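PDB 1RTR: geranyltranstransferase from Staphylococcus aureus, which probably condenses isopentenyl diphosphate with allylic diphosphates to make farnesyl diphosphate. Local coordinates for residues Ser188-Ile192 / Ala193-Asp197; Thr270-Asp273 / Glu274-Thr278; Gln163-Leu167 / Glu168-Met172; Leu57-Glu60 / Tyr61-Met65. All blocks are in the same frame, centred on the assembly; numbering follows the deposited sequence.

Interaction 1: Ser188-Ile192 / Ala193-Asp197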
ATOM      1  N   SER A 188      16.297   4.885   5.550  1.00 44.23           N
ATOM      2  CA  SER A 188      16.292   4.752   4.092  1.00 45.30           C
ATOM      3  C   SER A 188      17.487   5.531   3.519  1.00 45.42           C
ATOM      4  O   SER A 188      18.205   5.032   2.640  1.00 45.23           O
ATOM      5  CB  SER A 188      14.967   5.225   3.481  1.00 45.17           C
ATOM      6  OG  SER A 188      14.874   6.643   3.502  1.00 46.42           O
ATOM      7  N   ALA A 189      17.730   6.723   4.061  1.00 45.87           N
ATOM      8  CA  ALA A 189      18.889   7.515   3.643  1.00 47.01           C
ATOM      9  C   ALA A 189      20.188   6.787   3.970  1.00 47.54           C
ATOM     10  O   ALA A 189      21.088   6.664   3.131  1.00 48.15           O
ATOM     11  CB  ALA A 189      18.863   8.917   4.261  1.00 46.54           C
ATOM     12  N   ALA A 190      20.282   6.266   5.182  1.00 48.12           N
ATOM     13  CA  ALA A 190      21.487   5.555   5.580  1.00 48.36           C
ATOM     14  C   ALA A 190      21.755   4.408   4.626  1.00 48.71           C
ATOM     15  O   ALA A 190      22.922   4.085   4.333  1.00 48.46           O
ATOM     16  CB  ALA A 190      21.349   5.054   6.989  1.00 48.36           C
ATOM     17  N   ASP A 191      20.667   3.800   4.146  1.00 49.44           N
ATOM     18  CA  ASP A 191      20.733   2.678   3.197  1.00 50.41           C
ATOM     19  C   ASP A 191      21.152   3.101   1.782  1.00 50.78           C
ATOM     20  O   ASP A 191      21.945   2.415   1.124  1.00 50.87           O
ATOM     21  CB  ASP A 191      19.399   1.920   3.170  1.00 50.48           C
ATOM     22  CG  ASP A 191      19.305   0.864   4.263  1.00 51.94           C
ATOM     23  OD1 ASP A 191      20.346   0.561   4.890  1.00 53.89           O
ATOM     24  OD2 ASP A 191      18.239   0.283   4.578  1.00 53.45           O
ATOM     25  N   ILE A 192      20.620   4.231   1.313  1.00 51.37           N
ATOM     26  CA  ILE A 192      21.043   4.769   0.030  1.00 51.44           C
ATOM     27  C   ILE A 192      22.519   5.174   0.101  1.00 52.53           C
ATOM     28  O   ILE A 192      23.283   4.909  -0.838  1.00 53.06           O
ATOM     29  CB  ILE A 192      20.155   5.938  -0.381  1.00 51.33           C
ATOM     30  CG1 ILE A 192      18.752   5.434  -0.722  1.00 49.22           C
ATOM     31  CG2 ILE A 192      20.789   6.710  -1.549  1.00 50.98           C
ATOM     32  CD1 ILE A 192      17.654   6.437  -0.445  1.00 47.04           C
ATOM     33  N   ALA A 193      22.925   5.778   1.222  1.00 53.11           N
ATOM     34  CA  ALA A 193      24.315   6.203   1.417  1.00 53.94           C
ATOM     35  C   ALA A 193      25.269   5.030   1.612  1.00 54.91           C
ATOM     36  O   ALA A 193      26.479   5.166   1.442  1.00 55.20           O
ATOM     37  CB  ALA A 193      24.421   7.164   2.580  1.00 53.72           C
ATOM     38  N   ASN A 194      24.731   3.871   1.979  1.00 56.22           N
ATOM     39  CA  ASN A 194      25.569   2.696   2.218  1.00 57.12           C
ATOM     40  C   ASN A 194      26.587   2.910   3.344  1.00 57.25           C
ATOM     41  O   ASN A 194      27.723   2.451   3.265  1.00 57.05           O
ATOM     42  CB  ASN A 194      26.267   2.270   0.920  1.00 57.16           C
ATOM     43  CG  ASN A 194      26.958   0.937   1.041  1.00 58.42           C
ATOM     44  OD1 ASN A 194      28.051   0.746   0.502  1.00 60.70           O
ATOM     45  ND2 ASN A 194      26.341   0.006   1.767  1.00 58.91           N
ATOM     46  N   VAL A 195      26.166   3.607   4.392  1.00 58.05           N
ATOM     47  CA  VAL A 195      27.025   3.829   5.554  1.00 58.86           C
ATOM     48  C   VAL A 195      27.196   2.568   6.414  1.00 59.72           C
ATOM     49  O   VAL A 195      26.449   1.585   6.275  1.00 59.67           O
ATOM     50  CB  VAL A 195      26.560   5.026   6.407  1.00 59.17           C
ATOM     51  CG1 VAL A 195      26.783   6.324   5.643  1.00 59.26           C
ATOM     52  CG2 VAL A 195      25.099   4.890   6.836  1.00 58.28           C
ATOM     53  N   ASP A 196      28.208   2.593   7.278  1.00 60.42           N
ATOM     54  CA  ASP A 196      28.579   1.414   8.056  1.00 60.96           C
ATOM     55  C   ASP A 196      27.601   1.136   9.211  1.00 60.61           C
ATOM     56  O   ASP A 196      26.896   2.039   9.684  1.00 60.02           O
ATOM     57  CB  ASP A 196      30.047   1.509   8.522  1.00 61.25           C
ATOM     58  CG  ASP A 196      30.243   2.454   9.702  1.00 63.62           C
ATOM     59  OD1 ASP A 196      29.667   3.571   9.709  1.00 63.40           O
ATOM     60  OD2 ASP A 196      30.974   2.155  10.681  1.00 68.07           O
ATOM     61  N   ASP A 197      27.568  -0.128   9.640  1.00 60.86           N
ATOM     62  CA  ASP A 197      26.668  -0.608  10.702  1.00 60.62           C
ATOM     63  C   ASP A 197      26.600   0.271  11.939  1.00 60.28           C
ATOM     64  O   ASP A 197      25.507   0.606  12.406  1.00 60.28           O
ATOM     65  CB  ASP A 197      27.022  -2.038  11.092  1.00 60.80           C
ATOM     66  CG  ASP A 197      26.684  -3.029  10.003  1.00 60.97           C
ATOM     67  OD1 ASP A 197      25.514  -3.105   9.597  1.00 61.99           O
ATOM     68  OD2 ASP A 197      27.522  -3.768   9.467  1.00 63.65           O
TER
HETATM   69  O   HOH W   1      22.875   0.149   2.046  1.00 63.32           O

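Interaction 2: Thr270-Asp273 / Glu274-Thr278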
ATOM      1  N   THR A 270      26.633  13.297  18.312  1.00 70.40           N
ATOM      2  CA  THR A 270      28.054  13.449  18.681  1.00 70.96           C
ATOM      3  C   THR A 270      28.840  12.140  18.623  1.00 71.46           C
ATOM      4  O   THR A 270      30.071  12.148  18.686  1.00 71.81           O
ATOM      5  CB  THR A 270      28.266  14.125  20.080  1.00 71.14           C
ATOM      6  OG1 THR A 270      28.056  13.166  21.127  1.00 71.78           O
ATOM      7  CG2 THR A 270      27.250  15.243  20.359  1.00 70.43           C
ATOM      8  N   GLN A 271      28.147  11.015  18.503  1.00 72.13           N
ATOM      9  CA  GLN A 271      28.837   9.735  18.373  1.00 72.94           C
ATOM     10  C   GLN A 271      29.031   9.298  16.919  1.00 73.17           C
ATOM     11  O   GLN A 271      29.691   8.287  16.651  1.00 72.92           O
ATOM     12  CB  GLN A 271      28.130   8.649  19.195  1.00 73.31           C
ATOM     13  CG  GLN A 271      28.758   8.382  20.565  1.00 74.86           C
ATOM     14  CD  GLN A 271      29.131   9.664  21.309  1.00 76.88           C
ATOM     15  OE1 GLN A 271      28.251  10.434  21.711  1.00 77.36           O
ATOM     16  NE2 GLN A 271      30.433   9.901  21.481  1.00 77.19           N
ATOM     17  N   ILE A 272      28.461  10.056  15.982  1.00 73.75           N
ATOM     18  CA  ILE A 272      28.640   9.756  14.563  1.00 74.43           C
ATOM     19  C   ILE A 272      30.051  10.173  14.146  1.00 75.04           C
ATOM     20  O   ILE A 272      30.497  11.275  14.482  1.00 75.19           O
ATOM     21  CB  ILE A 272      27.543  10.431  13.707  1.00 74.22           C
ATOM     22  CG1 ILE A 272      26.274   9.572  13.717  1.00 73.63           C
ATOM     23  CG2 ILE A 272      28.015  10.631  12.267  1.00 74.08           C
ATOM     24  CD1 ILE A 272      24.994  10.344  13.528  1.00 72.65           C
ATOM     25  N   ASP A 273      30.753   9.286  13.439  1.00 75.50           N
ATOM     26  CA  ASP A 273      32.152   9.524  13.078  1.00 76.12           C
ATOM     27  C   ASP A 273      32.350  10.815  12.254  1.00 76.23           C
ATOM     28  O   ASP A 273      31.474  11.217  11.471  1.00 76.10           O
ATOM     29  CB  ASP A 273      32.800   8.253  12.485  1.00 76.46           C
ATOM     30  CG  ASP A 273      33.385   8.447  11.091  1.00 78.00           C
ATOM     31  OD1 ASP A 273      34.066   9.470  10.823  1.00 79.17           O
ATOM     32  OD2 ASP A 273      33.239   7.575  10.200  1.00 79.43           O
ATOM     33  N   GLU A 274      33.503  11.457  12.462  1.00 76.09           N
ATOM     34  CA  GLU A 274      33.683  12.877  12.138  1.00 75.98           C
ATOM     35  C   GLU A 274      33.654  13.269  10.654  1.00 74.96           C
ATOM     36  O   GLU A 274      33.486  14.449  10.332  1.00 74.75           O
ATOM     37  CB  GLU A 274      34.923  13.441  12.856  1.00 76.62           C
ATOM     38  CG  GLU A 274      36.266  13.218  12.159  1.00 79.66           C
ATOM     39  CD  GLU A 274      37.143  14.471  12.181  1.00 83.29           C
ATOM     40  OE1 GLU A 274      37.874  14.675  13.188  1.00 84.17           O
ATOM     41  OE2 GLU A 274      37.087  15.258  11.199  1.00 83.68           O
ATOM     42  N   GLN A 275      33.781  12.278   9.770  1.00 73.81           N
ATOM     43  CA  GLN A 275      33.669  12.491   8.326  1.00 72.65           C
ATOM     44  C   GLN A 275      32.265  12.905   7.885  1.00 71.97           C
ATOM     45  O   GLN A 275      32.095  13.418   6.777  1.00 72.17           O
ATOM     46  CB  GLN A 275      34.124  11.248   7.561  1.00 72.67           C
ATOM     47  CG  GLN A 275      33.001  10.339   7.110  1.00 72.78           C
ATOM     48  CD  GLN A 275      33.500   9.008   6.608  1.00 73.14           C
ATOM     49  OE1 GLN A 275      34.117   8.252   7.353  1.00 73.97           O
ATOM     50  NE2 GLN A 275      33.236   8.713   5.344  1.00 73.07           N
ATOM     51  N   PHE A 276      31.270  12.679   8.747  1.00 70.97           N
ATOM     52  CA  PHE A 276      29.904  13.152   8.512  1.00 69.84           C
ATOM     53  C   PHE A 276      29.631  14.397   9.345  1.00 69.83           C
ATOM     54  O   PHE A 276      29.839  14.396  10.551  1.00 69.77           O
ATOM     55  CB  PHE A 276      28.853  12.067   8.820  1.00 69.25           C
ATOM     56  CG  PHE A 276      29.122  10.744   8.160  1.00 67.18           C
ATOM     57  CD1 PHE A 276      29.133  10.626   6.766  1.00 66.31           C
ATOM     58  CD2 PHE A 276      29.364   9.613   8.925  1.00 64.99           C
ATOM     59  CE1 PHE A 276      29.391   9.395   6.143  1.00 64.08           C
ATOM     60  CE2 PHE A 276      29.621   8.381   8.320  1.00 65.13           C
ATOM     61  CZ  PHE A 276      29.633   8.274   6.916  1.00 64.26           C
ATOM     62  N   ASN A 277      29.162  15.447   8.679  1.00 69.94           N
ATOM     63  CA  ASN A 277      28.778  16.706   9.303  1.00 70.05           C
ATOM     64  C   ASN A 277      27.273  16.735   9.621  1.00 70.12           C
ATOM     65  O   ASN A 277      26.428  16.751   8.716  1.00 70.11           O
ATOM     66  CB  ASN A 277      29.146  17.862   8.365  1.00 70.10           C
ATOM     67  CG  ASN A 277      29.024  19.223   9.022  1.00 70.93           C
ATOM     68  OD1 ASN A 277      30.019  19.911   9.197  1.00 72.50           O
ATOM     69  ND2 ASN A 277      27.801  19.629   9.368  1.00 71.80           N
ATOM     70  N   THR A 278      26.945  16.788  10.908  1.00 70.16           N
ATOM     71  CA  THR A 278      25.570  16.611  11.365  1.00 70.11           C
ATOM     72  C   THR A 278      24.829  17.912  11.638  1.00 70.45           C
ATOM     73  O   THR A 278      23.716  17.892  12.165  1.00 70.48           O
ATOM     74  CB  THR A 278      25.545  15.744  12.627  1.00 70.10           C
ATOM     75  OG1 THR A 278      26.252  16.419  13.676  1.00 70.27           O
ATOM     76  CG2 THR A 278      26.344  14.447  12.422  1.00 69.99           C
TER

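Interaction 3: Gln163-Leu167 / Glu168-Met172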
ATOM      1  N   GLN A 163     -10.142   6.602  26.706  1.00 75.73           N
ATOM      2  CA  GLN A 163      -9.745   5.745  27.823  1.00 75.82           C
ATOM      3  C   GLN A 163      -8.520   6.358  28.482  1.00 75.17           C
ATOM      4  O   GLN A 163      -7.756   7.069  27.822  1.00 75.03           O
ATOM      5  CB  GLN A 163      -9.414   4.318  27.365  1.00 76.24           C
ATOM      6  CG  GLN A 163     -10.467   3.648  26.492  1.00 78.51           C
ATOM      7  CD  GLN A 163     -11.680   3.195  27.282  1.00 81.41           C
ATOM      8  OE1 GLN A 163     -11.833   2.002  27.563  1.00 82.79           O
ATOM      9  NE2 GLN A 163     -12.549   4.143  27.639  1.00 81.78           N
ATOM     10  N   PRO A 164      -8.337   6.107  29.781  1.00 74.67           N
ATOM     11  CA  PRO A 164      -7.135   6.563  30.483  1.00 73.86           C
ATOM     12  C   PRO A 164      -6.057   5.486  30.412  1.00 72.61           C
ATOM     13  O   PRO A 164      -5.994   4.595  31.262  1.00 73.11           O
ATOM     14  CB  PRO A 164      -7.628   6.783  31.924  1.00 73.97           C
ATOM     15  CG  PRO A 164      -9.010   6.135  31.984  1.00 74.53           C
ATOM     16  CD  PRO A 164      -9.252   5.394  30.690  1.00 74.84           C
ATOM     17  N   ILE A 165      -5.226   5.571  29.381  1.00 70.77           N
ATOM     18  CA  ILE A 165      -4.167   4.598  29.156  1.00 68.59           C
ATOM     19  C   ILE A 165      -2.911   5.051  29.881  1.00 67.40           C
ATOM     20  O   ILE A 165      -2.733   6.245  30.103  1.00 67.32           O
ATOM     21  CB  ILE A 165      -3.919   4.435  27.639  1.00 68.65           C
ATOM     22  CG1 ILE A 165      -3.801   5.802  26.951  1.00 68.00           C
ATOM     23  CG2 ILE A 165      -5.059   3.643  27.003  1.00 67.92           C
ATOM     24  CD1 ILE A 165      -2.957   5.799  25.698  1.00 66.51           C
ATOM     25  N   ASP A 166      -2.053   4.102  30.249  1.00 65.99           N
ATOM     26  CA  ASP A 166      -0.771   4.415  30.876  1.00 64.64           C
ATOM     27  C   ASP A 166       0.312   4.902  29.885  1.00 63.70           C
ATOM     28  O   ASP A 166       0.090   4.959  28.675  1.00 63.48           O
ATOM     29  CB  ASP A 166      -0.275   3.239  31.733  1.00 64.97           C
ATOM     30  CG  ASP A 166      -0.009   1.975  30.930  1.00 65.76           C
ATOM     31  OD1 ASP A 166       0.443   2.061  29.775  1.00 66.37           O
ATOM     32  OD2 ASP A 166      -0.191   0.830  31.394  1.00 68.62           O
ATOM     33  N   LEU A 167       1.484   5.248  30.410  1.00 62.44           N
ATOM     34  CA  LEU A 167       2.537   5.861  29.609  1.00 61.22           C
ATOM     35  C   LEU A 167       3.226   4.909  28.622  1.00 60.58           C
ATOM     36  O   LEU A 167       3.693   5.355  27.573  1.00 60.25           O
ATOM     37  CB  LEU A 167       3.576   6.549  30.512  1.00 61.17           C
ATOM     38  CG  LEU A 167       4.644   7.421  29.842  1.00 60.26           C
ATOM     39  CD1 LEU A 167       4.015   8.655  29.201  1.00 59.91           C
ATOM     40  CD2 LEU A 167       5.725   7.812  30.828  1.00 59.30           C
ATOM     41  N   GLU A 168       3.310   3.618  28.944  1.00 59.60           N
ATOM     42  CA  GLU A 168       3.893   2.679  27.985  1.00 59.32           C
ATOM     43  C   GLU A 168       3.007   2.529  26.747  1.00 58.24           C
ATOM     44  O   GLU A 168       3.516   2.413  25.642  1.00 58.31           O
ATOM     45  CB  GLU A 168       4.246   1.308  28.585  1.00 59.54           C
ATOM     46  CG  GLU A 168       3.713   1.047  29.969  1.00 62.61           C
ATOM     47  CD  GLU A 168       4.557   0.046  30.743  1.00 65.66           C
ATOM     48  OE1 GLU A 168       4.306  -1.178  30.593  1.00 66.41           O
ATOM     49  OE2 GLU A 168       5.454   0.485  31.507  1.00 65.62           O
ATOM     50  N   THR A 169       1.692   2.554  26.950  1.00 57.26           N
ATOM     51  CA  THR A 169       0.717   2.530  25.870  1.00 56.51           C
ATOM     52  C   THR A 169       0.804   3.789  24.999  1.00 56.17           C
ATOM     53  O   THR A 169       0.910   3.690  23.772  1.00 55.64           O
ATOM     54  CB  THR A 169      -0.720   2.336  26.440  1.00 56.50           C
ATOM     55  OG1 THR A 169      -0.779   1.096  27.150  1.00 56.44           O
ATOM     56  CG2 THR A 169      -1.764   2.151  25.308  1.00 55.07           C
ATOM     57  N   LEU A 170       0.747   4.953  25.646  1.00 55.72           N
ATOM     58  CA  LEU A 170       0.916   6.250  24.987  1.00 55.77           C
ATOM     59  C   LEU A 170       2.183   6.312  24.118  1.00 56.01           C
ATOM     60  O   LEU A 170       2.156   6.811  22.991  1.00 55.68           O
ATOM     61  CB  LEU A 170       0.964   7.364  26.030  1.00 55.29           C
ATOM     62  CG  LEU A 170       0.360   8.743  25.747  1.00 55.65           C
ATOM     63  CD1 LEU A 170       1.452   9.768  25.691  1.00 54.49           C
ATOM     64  CD2 LEU A 170      -0.505   8.810  24.480  1.00 56.70           C
ATOM     65  N   GLU A 171       3.284   5.799  24.651  1.00 56.16           N
ATOM     66  CA  GLU A 171       4.541   5.812  23.928  1.00 56.92           C
ATOM     67  C   GLU A 171       4.553   4.809  22.785  1.00 56.74           C
ATOM     68  O   GLU A 171       5.108   5.103  21.721  1.00 56.59           O
ATOM     69  CB  GLU A 171       5.708   5.563  24.870  1.00 57.11           C
ATOM     70  CG  GLU A 171       6.052   6.778  25.710  1.00 59.52           C
ATOM     71  CD  GLU A 171       7.093   6.456  26.753  1.00 63.06           C
ATOM     72  OE1 GLU A 171       7.001   5.368  27.379  1.00 65.20           O
ATOM     73  OE2 GLU A 171       8.007   7.282  26.935  1.00 64.90           O
ATOM     74  N   MET A 172       3.948   3.642  23.015  1.00 56.43           N
ATOM     75  CA  MET A 172       3.738   2.646  21.975  1.00 56.59           C
ATOM     76  C   MET A 172       2.969   3.254  20.790  1.00 56.08           C
ATOM     77  O   MET A 172       3.359   3.060  19.637  1.00 56.07           O
ATOM     78  CB  MET A 172       3.014   1.408  22.525  1.00 57.14           C
ATOM     79  CG  MET A 172       2.870   0.231  21.548  1.00 59.19           C
ATOM     80  SD  MET A 172       4.469  -0.360  20.894  1.00 65.21           S
ATOM     81  CE  MET A 172       4.910  -1.555  22.206  1.00 65.60           C
TER
HETATM   82  O   HOH W   2      -2.740   1.479  29.221  1.00 64.09           O

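Interaction 4: Leu57-Glu60 / Tyr61-Met65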
ATOM      1  N   LEU A  57      25.320  12.658   5.130  1.00 59.02           N
ATOM      2  CA  LEU A  57      26.095  11.453   4.880  1.00 58.71           C
ATOM      3  C   LEU A  57      26.929  11.543   3.591  1.00 58.93           C
ATOM      4  O   LEU A  57      27.354  10.516   3.048  1.00 59.11           O
ATOM      5  CB  LEU A  57      25.166  10.240   4.870  1.00 58.62           C
ATOM      6  CG  LEU A  57      24.891   9.382   6.123  1.00 58.05           C
ATOM      7  CD1 LEU A  57      25.271  10.026   7.474  1.00 55.12           C
ATOM      8  CD2 LEU A  57      23.423   8.934   6.103  1.00 54.48           C
ATOM      9  N   ASN A  58      27.165  12.769   3.110  1.00 58.95           N
ATOM     10  CA  ASN A  58      28.055  13.014   1.968  1.00 59.06           C
ATOM     11  C   ASN A  58      27.536  12.442   0.641  1.00 59.33           C
ATOM     12  O   ASN A  58      28.313  12.113  -0.258  1.00 59.23           O
ATOM     13  CB  ASN A  58      29.472  12.477   2.251  1.00 58.75           C
ATOM     14  CG  ASN A  58      30.113  13.114   3.477  1.00 58.55           C
ATOM     15  OD1 ASN A  58      29.800  14.248   3.850  1.00 56.90           O
ATOM     16  ND2 ASN A  58      31.015  12.374   4.113  1.00 58.13           N
ATOM     17  N   THR A  59      26.220  12.330   0.523  1.00 59.42           N
ATOM     18  CA  THR A  59      25.626  11.649  -0.607  1.00 59.49           C
ATOM     19  C   THR A  59      24.741  12.622  -1.347  1.00 59.71           C
ATOM     20  O   THR A  59      24.135  13.507  -0.735  1.00 59.76           O
ATOM     21  CB  THR A  59      24.841  10.433  -0.100  1.00 59.51           C
ATOM     22  OG1 THR A  59      25.766   9.497   0.467  1.00 60.06           O
ATOM     23  CG2 THR A  59      24.227   9.643  -1.246  1.00 59.27           C
ATOM     24  N   GLU A  60      24.685  12.480  -2.669  1.00 59.92           N
ATOM     25  CA  GLU A  60      23.825  13.337  -3.482  1.00 60.06           C
ATOM     26  C   GLU A  60      22.367  13.204  -3.040  1.00 59.54           C
ATOM     27  O   GLU A  60      21.745  12.162  -3.236  1.00 59.48           O
ATOM     28  CB  GLU A  60      23.989  13.022  -4.977  1.00 60.37           C
ATOM     29  CG  GLU A  60      23.107  13.855  -5.898  1.00 61.96           C
ATOM     30  CD  GLU A  60      23.115  15.333  -5.543  1.00 65.02           C
ATOM     31  OE1 GLU A  60      22.024  15.977  -5.596  1.00 65.53           O
ATOM     32  OE2 GLU A  60      24.216  15.847  -5.211  1.00 65.96           O
ATOM     33  N   TYR A  61      21.829  14.266  -2.448  1.00 59.09           N
ATOM     34  CA  TYR A  61      20.478  14.220  -1.903  1.00 59.06           C
ATOM     35  C   TYR A  61      19.382  13.849  -2.919  1.00 59.12           C
ATOM     36  O   TYR A  61      18.300  13.373  -2.528  1.00 59.39           O
ATOM     37  CB  TYR A  61      20.141  15.511  -1.133  1.00 58.87           C
ATOM     38  CG  TYR A  61      19.552  16.622  -1.962  1.00 59.46           C
ATOM     39  CD1 TYR A  61      20.359  17.651  -2.461  1.00 59.89           C
ATOM     40  CD2 TYR A  61      18.189  16.662  -2.231  1.00 59.63           C
ATOM     41  CE1 TYR A  61      19.826  18.676  -3.219  1.00 60.09           C
ATOM     42  CE2 TYR A  61      17.646  17.681  -2.988  1.00 60.69           C
ATOM     43  CZ  TYR A  61      18.467  18.683  -3.481  1.00 61.44           C
ATOM     44  OH  TYR A  61      17.911  19.690  -4.237  1.00 62.75           O
ATOM     45  N   GLU A  62      19.655  14.052  -4.210  1.00 58.60           N
ATOM     46  CA  GLU A  62      18.647  13.791  -5.244  1.00 58.10           C
ATOM     47  C   GLU A  62      18.418  12.304  -5.440  1.00 57.00           C
ATOM     48  O   GLU A  62      17.359  11.894  -5.913  1.00 57.02           O
ATOM     49  CB  GLU A  62      18.980  14.481  -6.576  1.00 58.27           C
ATOM     50  CG  GLU A  62      18.834  15.996  -6.532  1.00 59.72           C
ATOM     51  CD  GLU A  62      17.396  16.479  -6.598  1.00 62.61           C
ATOM     52  OE1 GLU A  62      17.180  17.698  -6.454  1.00 63.86           O
ATOM     53  OE2 GLU A  62      16.474  15.657  -6.798  1.00 65.18           O
ATOM     54  N   LEU A  63      19.399  11.500  -5.045  1.00 56.00           N
ATOM     55  CA  LEU A  63      19.222  10.046  -5.020  1.00 54.99           C
ATOM     56  C   LEU A  63      17.970   9.631  -4.248  1.00 54.08           C
ATOM     57  O   LEU A  63      17.322   8.651  -4.597  1.00 54.42           O
ATOM     58  CB  LEU A  63      20.465   9.342  -4.478  1.00 54.63           C
ATOM     59  CG  LEU A  63      21.691   9.221  -5.394  1.00 55.20           C
ATOM     60  CD1 LEU A  63      22.863   8.541  -4.675  1.00 54.91           C
ATOM     61  CD2 LEU A  63      21.376   8.455  -6.669  1.00 55.36           C
ATOM     62  N   GLY A  64      17.606  10.400  -3.226  1.00 53.29           N
ATOM     63  CA  GLY A  64      16.493  10.038  -2.375  1.00 52.44           C
ATOM     64  C   GLY A  64      15.197  10.762  -2.651  1.00 52.04           C
ATOM     65  O   GLY A  64      14.234  10.616  -1.885  1.00 51.94           O
ATOM     66  N   MET A  65      15.148  11.535  -3.732  1.00 51.90           N
ATOM     67  CA  MET A  65      13.943  12.312  -4.021  1.00 51.61           C
ATOM     68  C   MET A  65      12.698  11.453  -4.196  1.00 51.85           C
ATOM     69  O   MET A  65      11.648  11.776  -3.634  1.00 52.48           O
ATOM     70  CB  MET A  65      14.102  13.231  -5.227  1.00 51.49           C
ATOM     71  CG  MET A  65      12.890  14.171  -5.382  1.00 50.80           C
ATOM     72  SD  MET A  65      12.778  15.360  -4.017  1.00 49.62           S
ATOM     73  CE  MET A  65      11.236  15.259  -3.583  1.00 47.99           C
TER

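Interaction 1: Ser188-Ile192 / Ala193-Asp197
A Schellman motif ends helix 179-193 here, with Asn194 as its C-prime residue at positive phi (61°). A regular helical bond runs from Ala193 N to Ala189 O at 2.8 Å, nearly straight. Two residues on, Val195 N reaches back to Ala190 O at 3.3 Å, meeting that carbonyl almost head-on. Inside this wider loop Asn194 N makes a weak, bent bond to Asp191 O, also 3.3 Å long. A water gives Asp191 O a second partner at 2.6 Å, and the same water weakly accepts from Asn194 ND2. Past the motif the chain leaves for helix 197-227, where Asp196 takes the N-cap position.

One apolar contact accompanies the motif. Val195 CG2 rests on Ala190 CB at 3.8 Å and lies 3.4 Å from Ala190 O, the acceptor of the Val195 N bond. With CG1 anti to the carbonyl carbon (chi1 -69°), CG2 falls between the backbone N and the carbonyl carbon, which puts this methyl against Ala190 and leaves CG1 to pack on Leu57 and Phe276. Ala190 also packs against Lys200 and Leu203 of helix 197-227. The carboxylate of Asp191 makes a salt bridge with Arg140.

The carbonyls of the last turn are thus all met: Ala189 O by a regular helical N-H, Ala190 O by the N-H of Val195 beyond the helix, and Asp191 O by a weak N-H bond with a water added.

Interaction 2: Thr270-Asp273 / Glu274-Thr278
Asp273 to Phe276 form a type I beta turn, closed by a nearly straight hydrogen bond from Phe276 N to Asp273 O at 3.1 Å. The donor stands somewhat off the carbonyl plane, tilted by 22°. Asp273 also grips the turn with its side chain: OD1 accepts from Gln275 N at 3.0 Å, again almost linearly, though the N-H comes in from above the carboxylate plane rather than within it. One residue therefore holds two successive amides of the turn, Gln275 N through its carboxylate and Phe276 N through its carbonyl.

Next to the turn, Ile272 and Phe276 meet at about a right angle. Ile272 CG2 touches the edge of the ring at CD2, 3.7 Å away, and lies 3.8 Å from Phe276 CB. With CG1 beside the backbone N (chi1 -82°), CG2 is anti to that N, and this methyl meets both Phe276 and Thr278, whose CG2 approaches it at 4.2 Å. Over one face of the Phe276 ring sits Gln275 CG, 3.7 Å above the plane, a methylene resting over the ring centre in a CH-pi arrangement.

Farther out, the Phe276 ring packs on Leu57, Asn58, Val195 and Thr199, while Ile272 leans on His202 and Leu203 of helix 197-227. The whole is an Asx turn superposed on a type I beta turn, lying in the surface connection between helices 245-270 and 279-289.

Interaction 3: Gln163-Leu167 / Glu168-Met172
Asp166 accepts from Thr169 N through OD1 at 3.1 Å, the N-H meeting the oxygen nearly along its C-O axis. This is the capping bond at the start of helix 167-177. With chi1 at 63°, CG sits between the backbone N and the carbonyl carbon, and the carboxylate folds over the first turn. OD1 also lies 3.1 Å from Thr169 OG1, and a water is shared between Asp166 N and that hydroxyl, 2.9 Å from each, so the backbone and side chain of the cap residue both converge on Thr169.

The backbone bonds of the first turn follow. Leu170 N donates to Asp166 O at 3.1 Å, almost straight and in the carbonyl plane, and Glu171 N to Leu167 O, which Glu171 CG also approaches to 3.3 Å.

The apolar contacts come from Ile165, just ahead of the cap. It crosses Thr169 at about a right angle, its CD1 touching Thr169 CG2 at 3.9 Å. The same methyl reaches Leu170 CD2 at 4.1 Å. Beyond them, Leu167 and Leu170 both lean on Tyr245 of helix 245-270.

The positive end of the helix dipole would probably favour the charged form of Asp166, against the nearby like charge of Glu168. The arrangement is an aspartate N-cap on a surface helix, joined to a hydrophobic staple between Ile165 and Leu170.

Interaction 4: Leu57-Glu60 / Tyr61-Met65
Glu60 O takes the backbone bond that starts the 3-10 turn 61-64, accepting from Leu63 N at 3.0 Å; the donor stands above the carbonyl plane, 43° out of it. A weak hydrogen bond runs from Glu62 N to Glu60 OE1 at 3.4 Å. CG of Glu60 leaves anti to the backbone N (chi1 179°) and the chain then bends at chi2, which brings OE1 within bonding distance of Glu62 N.

Glu60 and Glu62 lie side by side and point the same way, their carboxylates nearly coplanar. Glu60 OE1 touches Glu62 CG at 3.3 Å, yet the two OE1 atoms stay 5.2 Å apart, so like charges are near without meeting. Glu62 CG in turn sits over the rim of one face of the Tyr61 ring, whose OH bonds to Glu12 of helix 6-18.

The apolar contact is a single crossing at about a right angle, Thr59 CG2 against Leu63 CD1 at 3.9 Å. Leu63 packs on toward Ile192 as well, and Thr59 toward Leu54 and Ala193.

Altogether this is a short helix-to-helix connection: a Schellman motif with Asn58 as C-prime residue ends helix 45-56, and a 3-10 turn leads straight into helix 65-83.

In the fold
Each contact is local, so the four follow in series along the chain and none nests or crosses. From the N terminus, interaction 4 turns the chain from helix 45-56 to helix 65-83, interaction 3 starts helix 167-177, interaction 1 joins helices 179-193 and 197-227, and interaction 2 joins helices 245-270 and 279-289. Three of these connections meet at one end of the all-helical fold: Ala193 CB packs on Thr59 OG1 at 3.4 Å, Leu57 CD2 reaches Ala190 CA, and Asn58 ND2 probably bonds to Gln275 O. Interaction 3 stands apart, its centre about 37 Å from that of interaction 4, on the opposite side of the chain's centre.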